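Side-chain contacts in inorganic pyrophosphatase (Shewanella sp. AS-11, PDB 6LL8), which probably catalyses the hydrolysis of diphosphate to two phosphates with the help of bound divalent metal ions, as a family II pyrophosphatase: residues Glu234-Ile237 with Ala238-Lys241; Asp227-Lys230 with Ala231-Glu234; Arg196-Val199 with Met200-Phe203; Val265-Ser269 with Ala270-Glu274. All blocks are in the same frame, centred on the assembly; numbering follows the deposited sequence.

Contact 1: Glu234-Ile237 with Ala238-Lys241; sequences EADI and AKLK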
loop_
_atom_site.group_PDB
_atom_site.type_symbol
_atom_site.label_atom_id
_atom_site.label_comp_id
_atom_site.label_asym_id
_atom_site.label_seq_id
_atom_site.Cartn_x
_atom_site.Cartn_y
_atom_site.Cartn_z
ATOM N N GLU A 234 -5.626 6.635 -19.947
ATOM C CA GLU A 234 -6.712 5.761 -20.419
ATOM C C GLU A 234 -6.186 4.789 -21.477
ATOM O O GLU A 234 -6.533 3.595 -21.461
ATOM C CB GLU A 234 -7.872 6.600 -20.942
ATOM C CG GLU A 234 -8.555 7.380 -19.832
ATOM C CD GLU A 234 -9.678 8.246 -20.347
ATOM O OE1 GLU A 234 -9.398 9.138 -21.204
ATOM O OE2 GLU A 234 -10.813 8.041 -19.882
ATOM N N ALA A 235 -5.371 5.278 -22.403
ATOM C CA ALA A 235 -4.798 4.408 -23.448
ATOM C C ALA A 235 -3.894 3.389 -22.774
ATOM O O ALA A 235 -3.865 2.214 -23.174
ATOM C CB ALA A 235 -4.037 5.215 -24.470
ATOM N N ASP A 236 -3.144 3.822 -21.766
ATOM C CA ASP A 236 -2.177 2.911 -21.139
ATOM C C ASP A 236 -2.847 1.799 -20.334
ATOM O O ASP A 236 -2.374 0.652 -20.376
ATOM C CB ASP A 236 -1.175 3.670 -20.292
ATOM C CG ASP A 236 0.008 2.781 -19.974
ATOM O OD1 ASP A 236 0.752 2.371 -20.934
ATOM O OD2 ASP A 236 0.124 2.414 -18.798
ATOM N N ILE A 237 -3.945 2.094 -19.635
ATOM C CA ILE A 237 -4.614 1.024 -18.855
ATOM C C ILE A 237 -5.217 -0.016 -19.804
ATOM O O ILE A 237 -5.269 -1.185 -19.439
ATOM C CB ILE A 237 -5.599 1.531 -17.812
ATOM C CG1 ILE A 237 -6.785 2.283 -18.412
ATOM C CG2 ILE A 237 -4.870 2.340 -16.759
ATOM C CD1 ILE A 237 -7.841 2.633 -17.379
ATOM N N ALA A 238 -5.672 0.374 -21.002
ATOM C CA ALA A 238 -6.188 -0.607 -21.978
ATOM C C ALA A 238 -5.044 -1.529 -22.399
ATOM O O ALA A 238 -5.259 -2.732 -22.519
ATOM C CB ALA A 238 -6.775 0.094 -23.168
ATOM N N LYS A 239 -3.847 -1.001 -22.641
ATOM C CA LYS A 239 -2.672 -1.827 -22.988
ATOM C C LYS A 239 -2.341 -2.756 -21.827
ATOM O O LYS A 239 -2.110 -3.938 -22.059
ATOM C CB LYS A 239 -1.473 -0.949 -23.326
ATOM C CG LYS A 239 -1.569 -0.164 -24.622
ATOM C CD LYS A 239 -0.309 0.658 -24.915
ATOM C CE LYS A 239 -0.476 1.740 -25.959
ATOM N NZ LYS A 239 -0.874 1.186 -27.273
ATOM N N LEU A 240 -2.323 -2.226 -20.601
ATOM C CA LEU A 240 -1.968 -3.049 -19.436
ATOM C C LEU A 240 -2.965 -4.185 -19.258
ATOM O O LEU A 240 -2.570 -5.291 -18.872
ATOM C CB LEU A 240 -1.905 -2.141 -18.204
ATOM C CG LEU A 240 -1.408 -2.801 -16.932
ATOM C CD1 LEU A 240 -0.021 -3.403 -17.080
ATOM C CD2 LEU A 240 -1.414 -1.769 -15.826
ATOM N N LYS A 241 -4.240 -3.943 -19.519
ATOM C CA LYS A 241 -5.290 -4.964 -19.420
ATOM C C LYS A 241 -4.902 -6.146 -20.311
ATOM O O LYS A 241 -4.969 -7.308 -19.903
ATOM C CB LYS A 241 -6.643 -4.377 -19.801
ATOM C CG LYS A 241 -7.783 -5.383 -19.786
ATOM C CD LYS A 241 -9.059 -4.755 -20.226
ATOM C CE LYS A 241 -10.205 -5.739 -20.268
ATOM N NZ LYS A 241 -10.055 -6.738 -21.360
#

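Contact 2: Asp227-Lys230 with Ala231-Glu234; sequences DDIK and ADLE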
loop_
_atom_site.group_PDB
_atom_site.type_symbol
_atom_site.label_atom_id
_atom_site.label_comp_id
_atom_site.label_asym_id
_atom_site.label_seq_id
_atom_site.Cartn_x
_atom_site.Cartn_y
_atom_site.Cartn_z
ATOM N N ASP A 227 -4.994 16.604 -15.984
ATOM C CA ASP A 227 -5.864 16.999 -17.107
ATOM C C ASP A 227 -5.191 16.688 -18.452
ATOM O O ASP A 227 -5.853 16.067 -19.328
ATOM C CB ASP A 227 -6.234 18.471 -17.009
ATOM C CG ASP A 227 -7.227 18.807 -15.904
ATOM O OD1 ASP A 227 -7.853 17.896 -15.367
ATOM O OD2 ASP A 227 -7.414 20.011 -15.664
ATOM N N ASP A 228 -3.923 17.025 -18.617
ATOM C CA ASP A 228 -3.280 16.921 -19.950
ATOM C C ASP A 228 -2.950 15.462 -20.289
ATOM O O ASP A 228 -2.942 15.116 -21.477
ATOM C CB ASP A 228 -2.023 17.783 -20.054
ATOM C CG ASP A 228 -2.298 19.278 -20.018
ATOM O OD1 ASP A 228 -3.469 19.689 -20.209
ATOM O OD2 ASP A 228 -1.334 20.035 -19.795
ATOM N N ILE A 229 -2.703 14.624 -19.282
ATOM C CA ILE A 229 -2.183 13.229 -19.471
ATOM C C ILE A 229 -3.318 12.219 -19.331
ATOM O O ILE A 229 -3.063 11.026 -19.538
ATOM C CB ILE A 229 -1.005 12.861 -18.525
ATOM C CG1 ILE A 229 -0.226 11.627 -19.016
ATOM C CG2 ILE A 229 -1.455 12.659 -17.087
ATOM C CD1 ILE A 229 1.094 11.369 -18.270
ATOM N N LYS A 230 -4.529 12.655 -19.024
ATOM C CA LYS A 230 -5.635 11.705 -18.736
ATOM C C LYS A 230 -5.858 10.747 -19.907
ATOM O O LYS A 230 -5.992 9.525 -19.681
ATOM C CB LYS A 230 -6.903 12.446 -18.319
ATOM C CG LYS A 230 -7.911 11.554 -17.624
ATOM C CD LYS A 230 -9.047 12.339 -17.038
ATOM C CE LYS A 230 -8.572 13.245 -15.919
ATOM N NZ LYS A 230 -9.704 13.923 -15.269
ATOM N N ALA A 231 -5.959 11.245 -21.130
ATOM C CA ALA A 231 -6.185 10.366 -22.294
ATOM C C ALA A 231 -5.035 9.358 -22.423
ATOM O O ALA A 231 -5.294 8.194 -22.803
ATOM C CB ALA A 231 -6.379 11.192 -23.533
ATOM N N ASP A 232 -3.806 9.772 -22.157
ATOM C CA ASP A 232 -2.618 8.870 -22.190
ATOM C C ASP A 232 -2.755 7.797 -21.107
ATOM O O ASP A 232 -2.428 6.645 -21.359
ATOM C CB ASP A 232 -1.312 9.662 -22.048
ATOM C CG ASP A 232 -0.964 10.569 -23.237
ATOM O OD1 ASP A 232 -1.561 10.360 -24.273
ATOM O OD2 ASP A 232 -0.108 11.436 -23.052
ATOM N N LEU A 233 -3.265 8.147 -19.931
ATOM C CA LEU A 233 -3.493 7.136 -18.881
ATOM C C LEU A 233 -4.554 6.143 -19.331
ATOM O O LEU A 233 -4.396 4.934 -19.102
ATOM C CB LEU A 233 -3.894 7.802 -17.573
ATOM C CG LEU A 233 -2.864 8.715 -16.917
ATOM C CD1 LEU A 233 -3.482 9.461 -15.761
ATOM C CD2 LEU A 233 -1.652 7.943 -16.461
ATOM N N GLU A 234 -5.626 6.635 -19.947
ATOM C CA GLU A 234 -6.712 5.761 -20.419
ATOM C C GLU A 234 -6.186 4.789 -21.477
ATOM O O GLU A 234 -6.533 3.595 -21.461
ATOM C CB GLU A 234 -7.872 6.600 -20.942
ATOM C CG GLU A 234 -8.555 7.380 -19.832
ATOM C CD GLU A 234 -9.678 8.246 -20.347
ATOM O OE1 GLU A 234 -9.398 9.138 -21.204
ATOM O OE2 GLU A 234 -10.813 8.041 -19.882
HETATM O O HOH W 1 -6.241 14.253 -21.543
HETATM O O HOH W 2 -3.305 12.617 -22.598
#

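Contact 3: Arg196-Val199 with Met200-Phe203; sequences RDLV and MRDF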
loop_
_atom_site.group_PDB
_atom_site.type_symbol
_atom_site.label_atom_id
_atom_site.label_comp_id
_atom_site.label_asym_id
_atom_site.label_seq_id
_atom_site.Cartn_x
_atom_site.Cartn_y
_atom_site.Cartn_z
ATOM N N ARG A 196 2.915 5.020 -18.201
ATOM C CA ARG A 196 3.014 3.670 -17.611
ATOM C C ARG A 196 3.618 3.764 -16.212
ATOM O O ARG A 196 3.216 3.000 -15.321
ATOM C CB ARG A 196 3.786 2.716 -18.519
ATOM C CG ARG A 196 4.055 1.342 -17.912
ATOM C CD ARG A 196 2.800 0.555 -17.552
ATOM N NE ARG A 196 1.858 0.358 -18.642
ATOM C CZ ARG A 196 1.837 -0.693 -19.444
ATOM N NH1 ARG A 196 2.693 -1.667 -19.296
ATOM N NH2 ARG A 196 0.926 -0.783 -20.389
ATOM N N ASP A 197 4.584 4.649 -16.012
ATOM C CA ASP A 197 5.220 4.781 -14.689
ATOM C C ASP A 197 4.194 5.292 -13.683
ATOM O O ASP A 197 4.238 4.860 -12.523
ATOM C CB ASP A 197 6.455 5.675 -14.757
ATOM C CG ASP A 197 7.643 5.109 -15.527
ATOM O OD1 ASP A 197 7.685 3.889 -15.731
ATOM O OD2 ASP A 197 8.541 5.889 -15.810
ATOM N N LEU A 198 3.262 6.155 -14.097
ATOM C CA LEU A 198 2.204 6.607 -13.177
ATOM C C LEU A 198 1.203 5.483 -12.926
ATOM O O LEU A 198 0.814 5.248 -11.764
ATOM C CB LEU A 198 1.515 7.833 -13.753
ATOM C CG LEU A 198 2.356 9.102 -13.836
ATOM C CD1 LEU A 198 1.580 10.186 -14.542
ATOM C CD2 LEU A 198 2.819 9.570 -12.462
ATOM N N VAL A 199 0.765 4.781 -13.961
ATOM C CA VAL A 199 -0.201 3.679 -13.780
ATOM C C VAL A 199 0.390 2.670 -12.774
ATOM O O VAL A 199 -0.352 2.163 -11.942
ATOM C CB VAL A 199 -0.552 3.032 -15.132
ATOM C CG1 VAL A 199 -1.326 1.759 -14.971
ATOM C CG2 VAL A 199 -1.278 4.012 -16.028
ATOM N N MET A 200 1.672 2.346 -12.896
ATOM C CA MET A 200 2.297 1.293 -12.089
ATOM C C MET A 200 2.816 1.793 -10.755
ATOM O O MET A 200 3.300 0.970 -9.982
ATOM C CB MET A 200 3.454 0.638 -12.850
ATOM C CG MET A 200 3.039 -0.061 -14.127
ATOM S SD MET A 200 1.787 -1.277 -13.932
ATOM C CE MET A 200 2.613 -2.386 -12.826
ATOM N N ARG A 201 2.743 3.069 -10.461
ATOM C CA ARG A 201 3.417 3.601 -9.257
ATOM C C ARG A 201 2.831 2.996 -7.979
ATOM O O ARG A 201 3.599 2.781 -7.037
ATOM C CB ARG A 201 3.277 5.115 -9.224
ATOM C CG ARG A 201 3.837 5.744 -7.960
ATOM C CD ARG A 201 4.267 7.151 -8.179
ATOM N NE ARG A 201 5.459 7.194 -9.008
ATOM C CZ ARG A 201 5.908 8.308 -9.571
ATOM N NH1 ARG A 201 5.245 9.438 -9.411
ATOM N NH2 ARG A 201 6.979 8.263 -10.325
ATOM N N ASP A 202 1.524 2.809 -7.935
ATOM C CA ASP A 202 0.832 2.332 -6.725
ATOM C C ASP A 202 -0.251 1.380 -7.179
ATOM O O ASP A 202 -1.449 1.674 -7.023
ATOM C CB ASP A 202 0.305 3.504 -5.929
ATOM C CG ASP A 202 -0.395 3.192 -4.639
ATOM O OD1 ASP A 202 -0.326 2.025 -4.211
ATOM O OD2 ASP A 202 -0.931 4.186 -4.053
ATOM N N PHE A 203 0.186 0.296 -7.773
ATOM C CA PHE A 203 -0.656 -0.645 -8.517
ATOM C C PHE A 203 -0.653 -1.995 -7.848
ATOM O O PHE A 203 0.423 -2.459 -7.448
ATOM C CB PHE A 203 -0.108 -0.742 -9.943
ATOM C CG PHE A 203 -0.877 -1.683 -10.832
ATOM C CD1 PHE A 203 -0.529 -3.022 -10.878
ATOM C CD2 PHE A 203 -1.938 -1.217 -11.587
ATOM C CE1 PHE A 203 -1.229 -3.890 -11.693
ATOM C CE2 PHE A 203 -2.656 -2.111 -12.381
ATOM C CZ PHE A 203 -2.291 -3.433 -12.418
HETATM O O HOH W 3 -0.670 3.641 -9.559
#

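Contact 4: Val265-Ser269 with Ala270-Glu274; sequences VVSDS and ADLTE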
loop_
_atom_site.group_PDB
_atom_site.type_symbol
_atom_site.label_atom_id
_atom_site.label_comp_id
_atom_site.label_asym_id
_atom_site.label_seq_id
_atom_site.Cartn_x
_atom_site.Cartn_y
_atom_site.Cartn_z
ATOM N N VAL A 265 -11.688 3.325 -16.007
ATOM C CA VAL A 265 -12.074 1.908 -16.027
ATOM C C VAL A 265 -11.923 1.355 -17.433
ATOM O O VAL A 265 -12.546 1.897 -18.378
ATOM C CB VAL A 265 -13.537 1.750 -15.567
ATOM C CG1 VAL A 265 -13.980 0.291 -15.615
ATOM C CG2 VAL A 265 -13.765 2.351 -14.183
ATOM N N VAL A 266 -11.248 0.235 -17.550
ATOM C CA VAL A 266 -11.351 -0.652 -18.735
ATOM C C VAL A 266 -11.681 -2.042 -18.232
ATOM O O VAL A 266 -11.027 -2.516 -17.323
ATOM C CB VAL A 266 -10.080 -0.615 -19.599
ATOM C CG1 VAL A 266 -9.920 0.753 -20.221
ATOM C CG2 VAL A 266 -8.830 -0.981 -18.828
ATOM N N SER A 267 -12.754 -2.628 -18.719
ATOM C CA SER A 267 -13.259 -3.877 -18.120
ATOM C C SER A 267 -13.963 -4.731 -19.156
ATOM O O SER A 267 -14.696 -4.200 -19.990
ATOM C CB SER A 267 -14.212 -3.550 -17.011
ATOM O OG SER A 267 -14.659 -4.712 -16.343
ATOM N N ASP A 268 -13.846 -6.021 -18.984
ATOM C CA ASP A 268 -14.700 -6.999 -19.690
ATOM C C ASP A 268 -16.166 -6.872 -19.280
ATOM O O ASP A 268 -17.008 -7.392 -20.024
ATOM C CB ASP A 268 -14.169 -8.413 -19.467
ATOM C CG ASP A 268 -12.865 -8.695 -20.195
ATOM O OD1 ASP A 268 -12.515 -7.955 -21.134
ATOM O OD2 ASP A 268 -12.208 -9.688 -19.849
ATOM N N SER A 269 -16.466 -6.279 -18.123
ATOM C CA SER A 269 -17.857 -6.042 -17.681
ATOM C C SER A 269 -18.256 -4.595 -17.973
ATOM O O SER A 269 -17.712 -3.663 -17.351
ATOM C CB SER A 269 -18.059 -6.357 -16.239
ATOM O OG SER A 269 -19.385 -6.019 -15.873
ATOM N N ALA A 270 -19.231 -4.409 -18.859
ATOM C CA ALA A 270 -19.646 -3.042 -19.251
ATOM C C ALA A 270 -20.301 -2.314 -18.073
ATOM O O ALA A 270 -20.327 -1.076 -18.094
ATOM C CB ALA A 270 -20.565 -3.078 -20.445
ATOM N N ASP A 271 -20.835 -3.026 -17.079
ATOM C CA ASP A 271 -21.589 -2.371 -15.978
ATOM C C ASP A 271 -20.842 -2.508 -14.643
ATOM O O ASP A 271 -21.466 -2.453 -13.574
ATOM C CB ASP A 271 -22.998 -2.940 -15.887
ATOM C CG ASP A 271 -23.027 -4.428 -15.598
ATOM O OD1 ASP A 271 -21.948 -5.062 -15.581
ATOM O OD2 ASP A 271 -24.151 -4.950 -15.418
ATOM N N LEU A 272 -19.520 -2.652 -14.690
ATOM C CA LEU A 272 -18.735 -2.967 -13.468
ATOM C C LEU A 272 -19.055 -1.980 -12.350
ATOM O O LEU A 272 -19.350 -2.439 -11.230
ATOM C CB LEU A 272 -17.247 -2.892 -13.807
ATOM C CG LEU A 272 -16.338 -3.367 -12.675
ATOM C CD1 LEU A 272 -16.399 -4.864 -12.511
ATOM C CD2 LEU A 272 -14.902 -2.930 -12.900
ATOM N N THR A 273 -18.914 -0.675 -12.564
ATOM C CA THR A 273 -19.051 0.288 -11.444
ATOM C C THR A 273 -20.519 0.523 -11.099
ATOM O O THR A 273 -20.816 0.783 -9.928
ATOM C CB THR A 273 -18.284 1.591 -11.679
ATOM O OG1 THR A 273 -18.810 2.279 -12.804
ATOM C CG2 THR A 273 -16.807 1.361 -11.907
ATOM N N GLU A 274 -21.416 0.390 -12.064
ATOM C CA GLU A 274 -22.863 0.403 -11.756
ATOM C C GLU A 274 -23.162 -0.703 -10.736
ATOM O O GLU A 274 -23.804 -0.422 -9.720
ATOM C CB GLU A 274 -23.659 0.248 -13.058
ATOM C CG GLU A 274 -25.171 0.289 -12.884
ATOM C CD GLU A 274 -25.957 0.645 -14.141
ATOM O OE1 GLU A 274 -25.498 0.322 -15.261
ATOM O OE2 GLU A 274 -27.026 1.254 -13.998
HETATM O O HOH W 4 -20.383 -6.676 -20.175
#

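Contact 1: Glu234-Ile237 with Ala238-Lys241
K241 follows I237 by one turn of helix 230-243, the helix of a beta-alpha-beta unit whose strands are 211-220 and 248-255. Backbone bonds of the i to i+4 kind run through the stretch. L240 N donates to D236 O at 2.9 Å with an N-H...O angle of 161°, and K241 N reaches I237 O at the same 2.9 Å. Toward the start the bonds lengthen: K239 N to A235 O is 3.3 Å, and A238 N to E234 O is a weak bond. Side-chain methylenes lie against the carbonyls of the preceding turn. K239 CG, set beside its own backbone N at chi1 -70°, comes to 3.6 Å from A235 O, while K239 CB sits near D236 O. L240 CB rests against both D236 O and I237 O. I237 places CG1 between its backbone N and carbonyl carbon (chi1 63°), which brings that methylene to 3.4 Å from A238 N; the residue is buried on V249, L264 and V266 of the sheet. Charged ends leave the helix for other elements. D236 OD2 pairs with R196 NE of helix 195-199, on the side where L240 packs on V199. K239 NZ stays 6.7 Å from D236 OD1, too far for a salt bridge. K241 bends at its last torsion, and NZ pairs with D268 OD1 beyond strand 260-267. At the root of that same lysine, CB lies 3.5 Å from I237 O, the oxygen its own amide holds.

Contact 2: Asp227-Lys230 with Ala231-Glu234
L233 N donates to I229 O at 2.9 Å, nearly in line with the carbonyl, tying the first turn of helix 230-243 to the loop before it, and E234 N to K230 O is the first such bond inside the helix. Two waters extend the pattern backwards. One accepts from A231 N at 3.0 Å and donates to D227 O; the other accepts from D232 N and donates to D228 O. Among the side chains, I229, given in one of two conformers, sends its two branches to different partners: the I229 and D232 side chains cross at about a right angle, CG1 3.8 Å from D232 CB, and I229 CG2 meets L233 CD1 at 4.0 Å. E234 folds its CG, beside the backbone N at chi1 -67°, to 3.3 Å from K230 O; the carboxylate beyond it is held by R285 through OE2. K230, bent at chi3, pairs NZ with E262 OE1 of strand 260-267. L233 is the buried member of the group, wedged between V199 of helix 195-199 and L251 and L264 of the sheet. With an alanine here, I229 CG2 would probably lose its methyl partner, and a gap would open between V199 and L264. I229 also leans on L198 of that same short helix, and K230 touches L253 of strand 248-255.

Contact 3: Arg196-Val199 with Met200-Phe203
M200 folds back against R196 where helix 195-199 gives way to the chain leading into strand 203-208, an edge strand of the mixed sheet in the DHHA2 domain. Followed outward, M200 CB sits 3.4 Å from R196 O, the same carbonyl that accepts M200 N at 2.9 Å. CG stays close to that oxygen and also meets R196 CD at 3.5 Å, the two chains lying side by side and pointing the same way. The bend at chi2 (-55°) then puts SD over one face of the F203 ring, 4.1 Å above its plane and offset toward the rim, a Met-aromatic contact; the side chain also touches I11 in a loop. R196 itself bends at chi2 and chi3, which carries its guanidinium toward helix 230-243, where E243 OE1 joins D236 in fixing it. R201 takes another course: L198 CD2 lies over one face of its guanidinium, 3.9 Å from NH1, and this arginine side chain comes within about 4 Å of a bound magnesium ion. D202 heads for the active site as well, its OD1 paired with R294, a residue of the imidodiphosphate pocket. Its amide donates to a water 2.9 Å from D202 N, and that water is also placed to donate to V199 O at the helix end, though it has other acceptors to serve. R201 N bonds L198 O at 3.2 Å from above the carbonyl plane, 71° out of it.

Contact 4: Val265-Ser269 with Ala270-Glu274
S267 OG, which touches L272 CD2 at 3.9 Å, is held by two groups: S269 N donates to it at 3.0 Å with an N-H...O angle of 157°, and S248 OG of the neighbouring strand bonds to it as well. CG of L272, anti to the backbone N (chi1 -173°), brings CD2 to this hydroxyl and near V265 CG1, 4.3 Å from L272 CD2. V265 turns its other branch to T273: the two CG2 methyls meet tip to tip at 3.9 Å. A valine in place of S267 is likely to leave the amide of S269 without its acceptor and S248 OG without its mate. Farther round the turn, S269 OG, taken from one of two conformers, and D271 OD1 come close to each other without a sound bond between them; both are held by the guanidinium of R275, OG through NH2 and OD1 through NE. D271 stands at the N-cap position, but its side chain makes no capping bond. A water accepts from A270 N at 2.9 Å. The buried L272 continues onto L302 and F306 of helix 294-307, and T273 OG1 is tied to K279 O. An ST turn at S267 thus ends strand 260-267, and a type I beta turn from S269 to L272, closed by a weak bond from L272 N to S269 O, starts helix 272-277.

Overall arrangement
All four contacts belong to the DHHA2 domain, and helix 230-243 ties them together. Contact 2 holds the loop and first turn of that helix, contact 1 the turns after; they share E234, with centres 11 Å apart. Contact 3 packs against both: R196 NE meets D236 OD2 at 2.7 Å, and L198 CD1 touches I229 CD1 at 3.9 Å. Contact 4 joins contact 1 alone, through K241 NZ and D268 OD1 at 2.8 Å; its nearest atoms lie about 9 Å from contact 3. Only contact 3 borders the active site, where the side chain of D202 is about 5 Å from the bound imidodiphosphate; in contact 2, L233 is about 14 Å from a magnesium ion.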